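N-acylhomoserine lactone dependent regulatory protein (PDB 5L10) probably binds an N-acylhomoserine lactone quorum-sensing signal and regulates transcription through DNA binding, the present fragment being its autoinducer-binding domain without the DNA-binding part. Local coordinates at residues G37-V42 with V135-P140; I78-K83 with A104-A109; V93-D98 with M114-S119. All blocks are in the same frame, centred on the assembly; numbering follows the deposited sequence.

Interaction 1 of 3, residues G37-V42 with V135-P140; sequences GFRYCV and VRDTTP
A classic beta bulge, in which Arg39 and Tyr40 both face Val135, starts strand 40-46 where it pairs with the end of strand 129-136. Tyr40 and Val135 form an antiparallel hydrogen-bonded pair: Tyr40 N donates to Val135 O at 2.9 Å, and Val135 N returns the bond to Tyr40 O, also 2.9 Å. Arg39, the extra residue of the bulge, brings its own N to 3.1 Å from Val135 O, but the angle is too poor for a bond. The paired side chains leave the same face of the sheet, with Tyr40 CB 4.1 Å from Val135 CB. CG of Arg39, anti to its backbone N (chi1 162°), lies over the centre of the Tyr40 ring, and the chain then runs extended to NE. Asp137 meets this arginine from the other segment. Its OD2 is 3.5 Å from Arg39 CD and 3.7 Å from Arg39 NH1, a long salt bridge; the oxygen stands well out of the guanidinium plane, so charge attraction acts without an N-H aimed at it. CB of Asp137 also touches the edge of the Tyr40 ring. Away from Tyr40, the Phe38 ring meets the aliphatic part of Arg136, CD1 to CG at 4.0 Å, its plane 79° from that of the guanidinium. Arg136 bends at chi3, and its NE donates to Thr139 O, tying the arginine into the turn that follows the strand. Gly37, with positive phi, closes helix 22-35 in a Schellman motif just before the bulge. Cys41 faces Phe26 and Ala30 of that helix, Val135 packs on Trp94 of strand 92-95, and Arg136 continues the backbone bonding to Tyr116 of strand 116-123.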
loop_
_atom_site.group_PDB
_atom_site.type_symbol
_atom_site.label_atom_id
_atom_site.label_comp_id
_atom_site.label_asym_id
_atom_site.label_seq_id
_atom_site.Cartn_x
_atom_site.Cartn_y
_atom_site.Cartn_z
ATOM N N GLY A 37 -10.069 -8.810 14.335
ATOM C CA GLY A 37 -10.996 -8.191 15.258
ATOM C C GLY A 37 -11.959 -7.191 14.653
ATOM O O GLY A 37 -12.766 -6.615 15.393
ATOM N N PHE A 38 -11.904 -6.961 13.344
ATOM C CA PHE A 38 -12.775 -5.991 12.685
ATOM C C PHE A 38 -13.995 -6.720 12.138
ATOM O O PHE A 38 -13.883 -7.500 11.186
ATOM C CB PHE A 38 -12.034 -5.261 11.568
ATOM C CG PHE A 38 -10.846 -4.483 12.038
ATOM C CD1 PHE A 38 -11.007 -3.247 12.640
ATOM C CD2 PHE A 38 -9.564 -4.984 11.875
ATOM C CE1 PHE A 38 -9.914 -2.525 13.074
ATOM C CE2 PHE A 38 -8.467 -4.269 12.307
ATOM C CZ PHE A 38 -8.640 -3.038 12.907
ATOM N N ARG A 39 -15.161 -6.456 12.730
ATOM C CA ARG A 39 -16.379 -7.120 12.280
ATOM C C ARG A 39 -16.735 -6.724 10.854
ATOM O O ARG A 39 -17.237 -7.547 10.079
ATOM C CB ARG A 39 -17.536 -6.791 13.222
ATOM C CG ARG A 39 -18.891 -7.070 12.615
ATOM C CD ARG A 39 -19.947 -7.266 13.658
ATOM N NE ARG A 39 -21.240 -7.524 13.043
ATOM C CZ ARG A 39 -22.269 -8.067 13.681
ATOM N NH1 ARG A 39 -22.145 -8.417 14.953
ATOM N NH2 ARG A 39 -23.416 -8.268 13.047
ATOM N N TYR A 40 -16.471 -5.475 10.486
ATOM C CA TYR A 40 -16.895 -4.932 9.204
ATOM C C TYR A 40 -15.694 -4.520 8.362
ATOM O O TYR A 40 -14.733 -3.931 8.869
ATOM C CB TYR A 40 -17.811 -3.742 9.409
ATOM C CG TYR A 40 -19.114 -4.082 10.092
ATOM C CD1 TYR A 40 -20.095 -4.804 9.430
ATOM C CD2 TYR A 40 -19.375 -3.654 11.390
ATOM C CE1 TYR A 40 -21.297 -5.105 10.044
ATOM C CE2 TYR A 40 -20.577 -3.941 12.008
ATOM C CZ TYR A 40 -21.531 -4.669 11.330
ATOM O OH TYR A 40 -22.726 -4.967 11.940
ATOM N N CYS A 41 -15.769 -4.825 7.070
ATOM C CA CYS A 41 -14.709 -4.523 6.117
ATOM C C CYS A 41 -15.348 -3.954 4.861
ATOM O O CYS A 41 -16.119 -4.646 4.189
ATOM C CB CYS A 41 -13.893 -5.777 5.792
ATOM S SG CYS A 41 -12.740 -5.563 4.434
ATOM N N VAL A 42 -15.039 -2.700 4.549
ATOM C CA VAL A 42 -15.679 -1.975 3.460
ATOM C C VAL A 42 -14.600 -1.399 2.557
ATOM O O VAL A 42 -13.579 -0.898 3.042
ATOM C CB VAL A 42 -16.588 -0.847 3.993
ATOM C CG1 VAL A 42 -17.389 -0.219 2.863
ATOM C CG2 VAL A 42 -17.504 -1.364 5.086
ATOM N N VAL A 135 -13.790 -1.669 10.409
ATOM C CA VAL A 135 -14.599 -1.152 11.507
ATOM C C VAL A 135 -14.940 -2.278 12.471
ATOM O O VAL A 135 -15.289 -3.387 12.051
ATOM C CB VAL A 135 -15.890 -0.479 10.997
ATOM C CG1 VAL A 135 -16.543 0.303 12.119
ATOM C CG2 VAL A 135 -15.589 0.427 9.820
ATOM N N ARG A 136 -14.837 -1.986 13.763
ATOM C CA ARG A 136 -15.364 -2.839 14.817
ATOM C C ARG A 136 -16.488 -2.105 15.538
ATOM O O ARG A 136 -16.498 -0.873 15.613
ATOM C CB ARG A 136 -14.269 -3.248 15.811
ATOM C CG ARG A 136 -13.102 -2.282 15.885
ATOM C CD ARG A 136 -11.932 -2.916 16.608
ATOM N NE ARG A 136 -12.213 -3.103 18.026
ATOM C CZ ARG A 136 -11.502 -3.885 18.830
ATOM N NH1 ARG A 136 -10.472 -4.566 18.351
ATOM N NH2 ARG A 136 -11.827 -3.994 20.112
ATOM N N ASP A 137 -17.442 -2.874 16.062
ATOM C CA ASP A 137 -18.635 -2.317 16.688
ATOM C C ASP A 137 -18.618 -2.402 18.206
ATOM O O ASP A 137 -19.569 -1.942 18.847
ATOM C CB ASP A 137 -19.884 -3.030 16.157
ATOM C CG ASP A 137 -19.873 -4.523 16.450
ATOM O OD1 ASP A 137 -18.808 -5.046 16.841
ATOM O OD2 ASP A 137 -20.927 -5.175 16.281
ATOM N N THR A 138 -17.571 -2.967 18.803
ATOM C CA THR A 138 -17.574 -3.290 20.225
ATOM C C THR A 138 -16.771 -2.295 21.058
ATOM O O THR A 138 -17.316 -1.650 21.957
ATOM C CB THR A 138 -17.025 -4.707 20.432
ATOM O OG1 THR A 138 -15.850 -4.880 19.624
ATOM C CG2 THR A 138 -18.078 -5.748 20.053
ATOM N N THR A 139 -15.475 -2.170 20.771
ATOM C CA THR A 139 -14.548 -1.386 21.566
ATOM C C THR A 139 -13.585 -0.640 20.654
ATOM O O THR A 139 -13.088 -1.213 19.673
ATOM C CB THR A 139 -13.750 -2.283 22.524
ATOM O OG1 THR A 139 -14.656 -3.068 23.306
ATOM C CG2 THR A 139 -12.892 -1.449 23.457
ATOM N N PRO A 140 -13.317 0.631 20.936
ATOM C CA PRO A 140 -12.226 1.322 20.242
ATOM C C PRO A 140 -10.879 0.756 20.663
ATOM O O PRO A 140 -10.690 0.322 21.801
ATOM C CB PRO A 140 -12.385 2.779 20.693
ATOM C CG PRO A 140 -13.138 2.694 21.992
ATOM C CD PRO A 140 -14.051 1.519 21.853
#

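Interaction 2 of 3, residues I78-K83 with A104-A109; sequences IDPIIK and AFWHDA
Pro80 and Phe105 meet tip to tip, the proline CD sitting over the centre of the phenyl face in a CH-pi contact, 3.4 Å from the centroid and 9° off the ring normal. Ile81 CD1 approaches the edge of the same ring, and Ile78 CD1 touches Phe105 CB more loosely at 4.4 Å. Trp106 is the second aromatic surface: Pro80 and the indole pass alongside with opposed directions, CB to CZ2 at 4.1 Å, while Ile81 crosses it at a slant with CG1 3.6 Å from CH2. CG of Phe105 is anti to its backbone N (chi1 178°); the ring lies against Pro80, and its CD2 sits over the centre of the Trp106 indole. Asp79 brings a buried carboxylate to the phenyl ring, OD1 3.5 Å from Phe105 CZ. Asp79 is the N-cap of helix 80-87, and its OD1 accepts weak bonds from Ile81 N, at 3.0 Å, and Ile82 N, at 3.3 Å. OD2 of Asp79 is held by the Tyr70 hydroxyl and weakly bonds a glycerol, probably from the crystallisation liquor, while Tyr75 meets the Phe105 ring edge-to-face. Asp79, capping the helix that Pro80 begins beside buried aromatics, is consistent with the lactone pocket of LuxR-type autoinducer-binding domains, in whose relatives such an aspartate contacts the signal.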
loop_
_atom_site.group_PDB
_atom_site.type_symbol
_atom_site.label_atom_id
_atom_site.label_comp_id
_atom_site.label_asym_id
_atom_site.label_seq_id
_atom_site.Cartn_x
_atom_site.Cartn_y
_atom_site.Cartn_z
ATOM N N ILE A 78 -19.924 14.667 1.447
ATOM C CA ILE A 78 -19.376 15.277 2.652
ATOM C C ILE A 78 -18.729 14.239 3.561
ATOM O O ILE A 78 -18.559 14.481 4.761
ATOM C CB ILE A 78 -20.478 16.049 3.405
ATOM C CG1 ILE A 78 -21.740 15.190 3.559
ATOM C CG2 ILE A 78 -20.815 17.337 2.674
ATOM C CD1 ILE A 78 -21.747 14.275 4.773
ATOM N N ASP A 79 -18.366 13.081 3.008
ATOM C CA ASP A 79 -17.805 11.995 3.808
ATOM C C ASP A 79 -16.539 12.454 4.526
ATOM O O ASP A 79 -15.510 12.693 3.884
ATOM C CB ASP A 79 -17.509 10.777 2.929
ATOM C CG ASP A 79 -17.237 9.512 3.739
ATOM O OD1 ASP A 79 -16.572 9.585 4.795
ATOM O OD2 ASP A 79 -17.689 8.431 3.307
ATOM N N PRO A 80 -16.576 12.565 5.856
ATOM C CA PRO A 80 -15.402 13.070 6.587
ATOM C C PRO A 80 -14.208 12.146 6.507
ATOM O O PRO A 80 -13.065 12.621 6.496
ATOM C CB PRO A 80 -15.910 13.198 8.031
ATOM C CG PRO A 80 -17.403 12.991 7.962
ATOM C CD PRO A 80 -17.661 12.160 6.759
ATOM N N ILE A 81 -14.436 10.833 6.464
ATOM C CA ILE A 81 -13.330 9.890 6.344
ATOM C C ILE A 81 -12.627 10.064 5.003
ATOM O O ILE A 81 -11.394 10.077 4.928
ATOM C CB ILE A 81 -13.831 8.450 6.533
ATOM C CG1 ILE A 81 -14.508 8.296 7.892
ATOM C CG2 ILE A 81 -12.681 7.472 6.401
ATOM C CD1 ILE A 81 -15.318 7.025 8.017
ATOM N N ILE A 82 -13.403 10.202 3.924
ATOM C CA ILE A 82 -12.808 10.358 2.600
ATOM C C ILE A 82 -11.959 11.621 2.549
ATOM O O ILE A 82 -10.834 11.613 2.038
ATOM C CB ILE A 82 -13.898 10.370 1.513
ATOM C CG1 ILE A 82 -14.706 9.072 1.537
ATOM C CG2 ILE A 82 -13.273 10.577 0.145
ATOM C CD1 ILE A 82 -13.902 7.839 1.233
ATOM N N LYS A 83 -12.483 12.724 3.093
ATOM C CA LYS A 83 -11.739 13.980 3.086
ATOM C C LYS A 83 -10.424 13.856 3.845
ATOM O O LYS A 83 -9.445 14.528 3.504
ATOM C CB LYS A 83 -12.586 15.105 3.687
ATOM C CG LYS A 83 -13.975 15.263 3.072
ATOM C CD LYS A 83 -13.918 15.540 1.575
ATOM C CE LYS A 83 -15.313 15.756 0.993
ATOM N NZ LYS A 83 -16.031 16.890 1.645
ATOM N N ALA A 104 -24.684 14.619 11.297
ATOM C CA ALA A 104 -25.599 13.661 10.680
ATOM C C ALA A 104 -24.865 12.410 10.214
ATOM O O ALA A 104 -25.394 11.297 10.323
ATOM C CB ALA A 104 -26.333 14.312 9.511
ATOM N N PHE A 105 -23.647 12.569 9.696
ATOM C CA PHE A 105 -22.898 11.424 9.187
ATOM C C PHE A 105 -22.574 10.442 10.306
ATOM O O PHE A 105 -22.921 9.257 10.238
ATOM C CB PHE A 105 -21.621 11.907 8.498
ATOM C CG PHE A 105 -20.753 10.801 7.971
ATOM C CD1 PHE A 105 -20.938 10.307 6.690
ATOM C CD2 PHE A 105 -19.738 10.267 8.749
ATOM C CE1 PHE A 105 -20.132 9.298 6.197
ATOM C CE2 PHE A 105 -18.930 9.254 8.262
ATOM C CZ PHE A 105 -19.127 8.771 6.984
ATOM N N TRP A 106 -21.909 10.925 11.357
ATOM C CA TRP A 106 -21.510 10.048 12.451
ATOM C C TRP A 106 -22.711 9.504 13.218
ATOM O O TRP A 106 -22.634 8.409 13.785
ATOM C CB TRP A 106 -20.562 10.793 13.389
ATOM C CG TRP A 106 -19.259 11.172 12.742
ATOM C CD1 TRP A 106 -18.785 12.434 12.522
ATOM C CD2 TRP A 106 -18.266 10.275 12.227
ATOM N NE1 TRP A 106 -17.557 12.376 11.905
ATOM C CE2 TRP A 106 -17.216 11.063 11.714
ATOM C CE3 TRP A 106 -18.163 8.882 12.149
ATOM C CZ2 TRP A 106 -16.079 10.505 11.131
ATOM C CZ3 TRP A 106 -17.034 8.331 11.570
ATOM C CH2 TRP A 106 -16.006 9.140 11.070
ATOM N N HIS A 107 -23.822 10.250 13.247
ATOM C CA HIS A 107 -25.038 9.764 13.896
ATOM C C HIS A 107 -25.501 8.452 13.276
ATOM O O HIS A 107 -25.743 7.466 13.982
ATOM C CB HIS A 107 -26.133 10.830 13.800
ATOM C CG HIS A 107 -27.504 10.335 14.144
ATOM N ND1 HIS A 107 -27.964 10.259 15.442
ATOM C CD2 HIS A 107 -28.522 9.907 13.359
ATOM C CE1 HIS A 107 -29.203 9.799 15.442
ATOM N NE2 HIS A 107 -29.565 9.577 14.191
ATOM N N ASP A 108 -25.612 8.419 11.948
ATOM C CA ASP A 108 -26.042 7.206 11.263
ATOM C C ASP A 108 -24.998 6.099 11.379
ATOM O O ASP A 108 -25.347 4.923 11.527
ATOM C CB ASP A 108 -26.343 7.520 9.798
ATOM C CG ASP A 108 -27.610 8.331 9.628
ATOM O OD1 ASP A 108 -28.616 8.006 10.295
ATOM O OD2 ASP A 108 -27.606 9.293 8.832
ATOM N N ALA A 109 -23.713 6.456 11.315
ATOM C CA ALA A 109 -22.655 5.463 11.465
ATOM C C ALA A 109 -22.733 4.775 12.824
ATOM O O ALA A 109 -22.731 3.542 12.911
ATOM C CB ALA A 109 -21.290 6.124 11.269
#

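Interaction 3 of 3, residues V93-D98 with M114-S119; sequences VWNAFD and MRYGWS
Trp94 spreads its indole over Gly117, and this is the close-packed centre of the contact: Gly117 CA lies 3.5 Å from the centroid of the six-membered ring, 17° off its normal, a CH-pi contact made possible by the missing side chain. NE1 of Trp94 donates to Ser119 OG at 3.0 Å, along an almost straight line and in the indole plane, and Thr133 OG1 bonds the same hydroxyl. This places a ring polar atom in a buried setting with its partner fixed from two strands. Trp94 CG sits between its backbone N and carbonyl carbon (chi1 48°). Beneath the indole the two residues form a hydrogen-bonded antiparallel pair, Trp94 N to Gly117 O at 3.0 Å and Gly117 N to Trp94 O at 2.9 Å; beyond it Ala96 N reaches Arg115 O at 2.7 Å. On the face opposite Trp94, Asn95 ND2 lies 3.3 Å from Tyr116 CE1, at the ring edge. Looser packing lies at the turn, where exposed Phe97 crosses Arg115, CE2 to CD at 3.7 Å, and meets Tyr116 OH at its edge. Ala110 O holds Arg115 NE. Phe97 N bonds to Asn95 OD1, an Asx turn within the type I turn from Asn95 to Asp98. Together these make an antiparallel sheet margin whose face carrying Trp94 packs on Ile81 of helix 80-87, consistent with the inner wall of a LuxR-type ligand pocket.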
loop_
_atom_site.group_PDB
_atom_site.type_symbol
_atom_site.label_atom_id
_atom_site.label_comp_id
_atom_site.label_asym_id
_atom_site.label_seq_id
_atom_site.Cartn_x
_atom_site.Cartn_y
_atom_site.Cartn_z
ATOM N N VAL A 93 -7.554 6.645 12.018
ATOM C CA VAL A 93 -8.323 5.969 13.059
ATOM C C VAL A 93 -9.406 6.923 13.538
ATOM O O VAL A 93 -9.120 8.080 13.870
ATOM C CB VAL A 93 -7.421 5.531 14.225
ATOM C CG1 VAL A 93 -8.230 4.791 15.281
ATOM C CG2 VAL A 93 -6.277 4.673 13.714
ATOM N N TRP A 94 -10.650 6.451 13.575
ATOM C CA TRP A 94 -11.760 7.323 13.927
ATOM C C TRP A 94 -12.739 6.605 14.847
ATOM O O TRP A 94 -12.785 5.374 14.906
ATOM C CB TRP A 94 -12.476 7.847 12.674
ATOM C CG TRP A 94 -12.814 6.796 11.663
ATOM C CD1 TRP A 94 -12.093 6.462 10.554
ATOM C CD2 TRP A 94 -13.972 5.952 11.655
ATOM N NE1 TRP A 94 -12.728 5.459 9.859
ATOM C CE2 TRP A 94 -13.884 5.129 10.515
ATOM C CE3 TRP A 94 -15.072 5.808 12.506
ATOM C CZ2 TRP A 94 -14.856 4.180 10.201
ATOM C CZ3 TRP A 94 -16.035 4.868 12.192
ATOM C CH2 TRP A 94 -15.919 4.062 11.052
ATOM N N ASN A 95 -13.523 7.414 15.565
ATOM C CA ASN A 95 -14.526 6.959 16.524
ATOM C C ASN A 95 -15.796 7.761 16.287
ATOM O O ASN A 95 -15.799 8.982 16.470
ATOM C CB ASN A 95 -14.029 7.142 17.965
ATOM C CG ASN A 95 -15.013 6.623 19.014
ATOM O OD1 ASN A 95 -16.229 6.780 18.892
ATOM N ND2 ASN A 95 -14.476 6.011 20.060
ATOM N N ALA A 96 -16.878 7.075 15.910
ATOM C CA ALA A 96 -18.109 7.772 15.547
ATOM C C ALA A 96 -18.657 8.614 16.693
ATOM O O ALA A 96 -19.309 9.635 16.450
ATOM C CB ALA A 96 -19.159 6.765 15.072
ATOM N N PHE A 97 -18.405 8.219 17.941
ATOM C CA PHE A 97 -18.888 9.003 19.072
ATOM C C PHE A 97 -18.009 10.207 19.384
ATOM O O PHE A 97 -18.434 11.078 20.148
ATOM C CB PHE A 97 -18.998 8.130 20.328
ATOM C CG PHE A 97 -19.988 7.005 20.204
ATOM C CD1 PHE A 97 -21.353 7.255 20.215
ATOM C CD2 PHE A 97 -19.554 5.694 20.092
ATOM C CE1 PHE A 97 -22.263 6.220 20.102
ATOM C CE2 PHE A 97 -20.459 4.656 19.980
ATOM C CZ PHE A 97 -21.814 4.919 19.984
ATOM N N ASP A 98 -16.814 10.294 18.797
ATOM C CA ASP A 98 -15.809 11.265 19.215
ATOM C C ASP A 98 -15.346 12.179 18.085
ATOM O O ASP A 98 -14.306 12.830 18.215
ATOM C CB ASP A 98 -14.609 10.537 19.819
ATOM C CG ASP A 98 -14.219 11.083 21.170
ATOM O OD1 ASP A 98 -14.053 12.315 21.294
ATOM O OD2 ASP A 98 -14.088 10.274 22.112
HETATM N N MSE A 114 -21.026 1.138 12.674
HETATM C CA MSE A 114 -19.853 1.782 12.095
HETATM C C MSE A 114 -19.236 2.743 13.105
HETATM O O MSE A 114 -19.299 3.957 12.923
HETATM C CB MSE A 114 -20.221 2.539 10.817
HETATM C CG MSE A 114 -20.827 1.693 9.705
HETATM SE SE MSE A 114 -19.541 0.535 8.792
HETATM C CE MSE A 114 -20.138 -1.091 9.565
ATOM N N ARG A 115 -18.630 2.209 14.164
ATOM C CA ARG A 115 -18.273 3.013 15.327
ATOM C C ARG A 115 -16.781 3.280 15.466
ATOM O O ARG A 115 -16.381 4.435 15.642
ATOM C CB ARG A 115 -18.810 2.340 16.599
ATOM C CG ARG A 115 -20.327 2.268 16.622
ATOM C CD ARG A 115 -20.874 1.592 17.864
ATOM N NE ARG A 115 -22.333 1.665 17.878
ATOM C CZ ARG A 115 -23.104 1.257 18.880
ATOM N NH1 ARG A 115 -22.565 0.732 19.972
ATOM N NH2 ARG A 115 -24.420 1.376 18.785
ATOM N N TYR A 116 -15.937 2.252 15.410
ATOM C CA TYR A 116 -14.506 2.404 15.653
ATOM C C TYR A 116 -13.757 1.866 14.442
ATOM O O TYR A 116 -13.669 0.649 14.247
ATOM C CB TYR A 116 -14.096 1.690 16.936
ATOM C CG TYR A 116 -15.118 1.855 18.030
ATOM C CD1 TYR A 116 -15.321 3.089 18.636
ATOM C CD2 TYR A 116 -15.895 0.783 18.444
ATOM C CE1 TYR A 116 -16.267 3.246 19.634
ATOM C CE2 TYR A 116 -16.840 0.930 19.442
ATOM C CZ TYR A 116 -17.021 2.162 20.032
ATOM O OH TYR A 116 -17.962 2.309 21.023
ATOM N N GLY A 117 -13.212 2.773 13.639
ATOM C CA GLY A 117 -12.765 2.442 12.303
ATOM C C GLY A 117 -11.298 2.728 12.062
ATOM O O GLY A 117 -10.695 3.584 12.713
ATOM N N TRP A 118 -10.733 1.994 11.110
ATOM C CA TRP A 118 -9.382 2.196 10.601
ATOM C C TRP A 118 -9.522 2.329 9.090
ATOM O O TRP A 118 -9.985 1.394 8.427
ATOM C CB TRP A 118 -8.481 1.019 10.986
ATOM C CG TRP A 118 -7.045 1.124 10.571
ATOM C CD1 TRP A 118 -5.999 1.520 11.349
ATOM C CD2 TRP A 118 -6.493 0.799 9.289
ATOM N NE1 TRP A 118 -4.829 1.476 10.629
ATOM C CE2 TRP A 118 -5.105 1.035 9.362
ATOM C CE3 TRP A 118 -7.035 0.334 8.086
ATOM C CZ2 TRP A 118 -4.248 0.825 8.274
ATOM C CZ3 TRP A 118 -6.185 0.125 7.005
ATOM C CH2 TRP A 118 -4.805 0.369 7.109
ATOM N N SER A 119 -9.167 3.491 8.546
ATOM C CA SER A 119 -9.357 3.753 7.125
ATOM C C SER A 119 -8.053 4.202 6.480
ATOM O O SER A 119 -7.324 5.024 7.042
ATOM C CB SER A 119 -10.434 4.817 6.899
ATOM O OG SER A 119 -11.718 4.331 7.244
#

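How the interactions relate
From the N terminus, helix 22-35 leads into residues 37-42, whose return partner 135-140 starts at the C-terminal end of the central strand 129-136; interaction 1 thus closes a long loop that encloses the other two contacts. Within it, residues 78-83 come first, then 93-98, 104-109 and 114-119, so interactions 2 and 3 alternate and cross. Interaction 2 joins helices 80-87 and 103-111; interaction 3 pairs edge strand 92-95 with strand 116-123. They meet where Trp106 and Ile81 touch Trp94, setting the helices against the sheet. Interactions 1 and 3 are bridged by strands 116-123 and 129-136, and selenomethionine Met114 packs on Tyr40; interactions 1 and 2 do not touch.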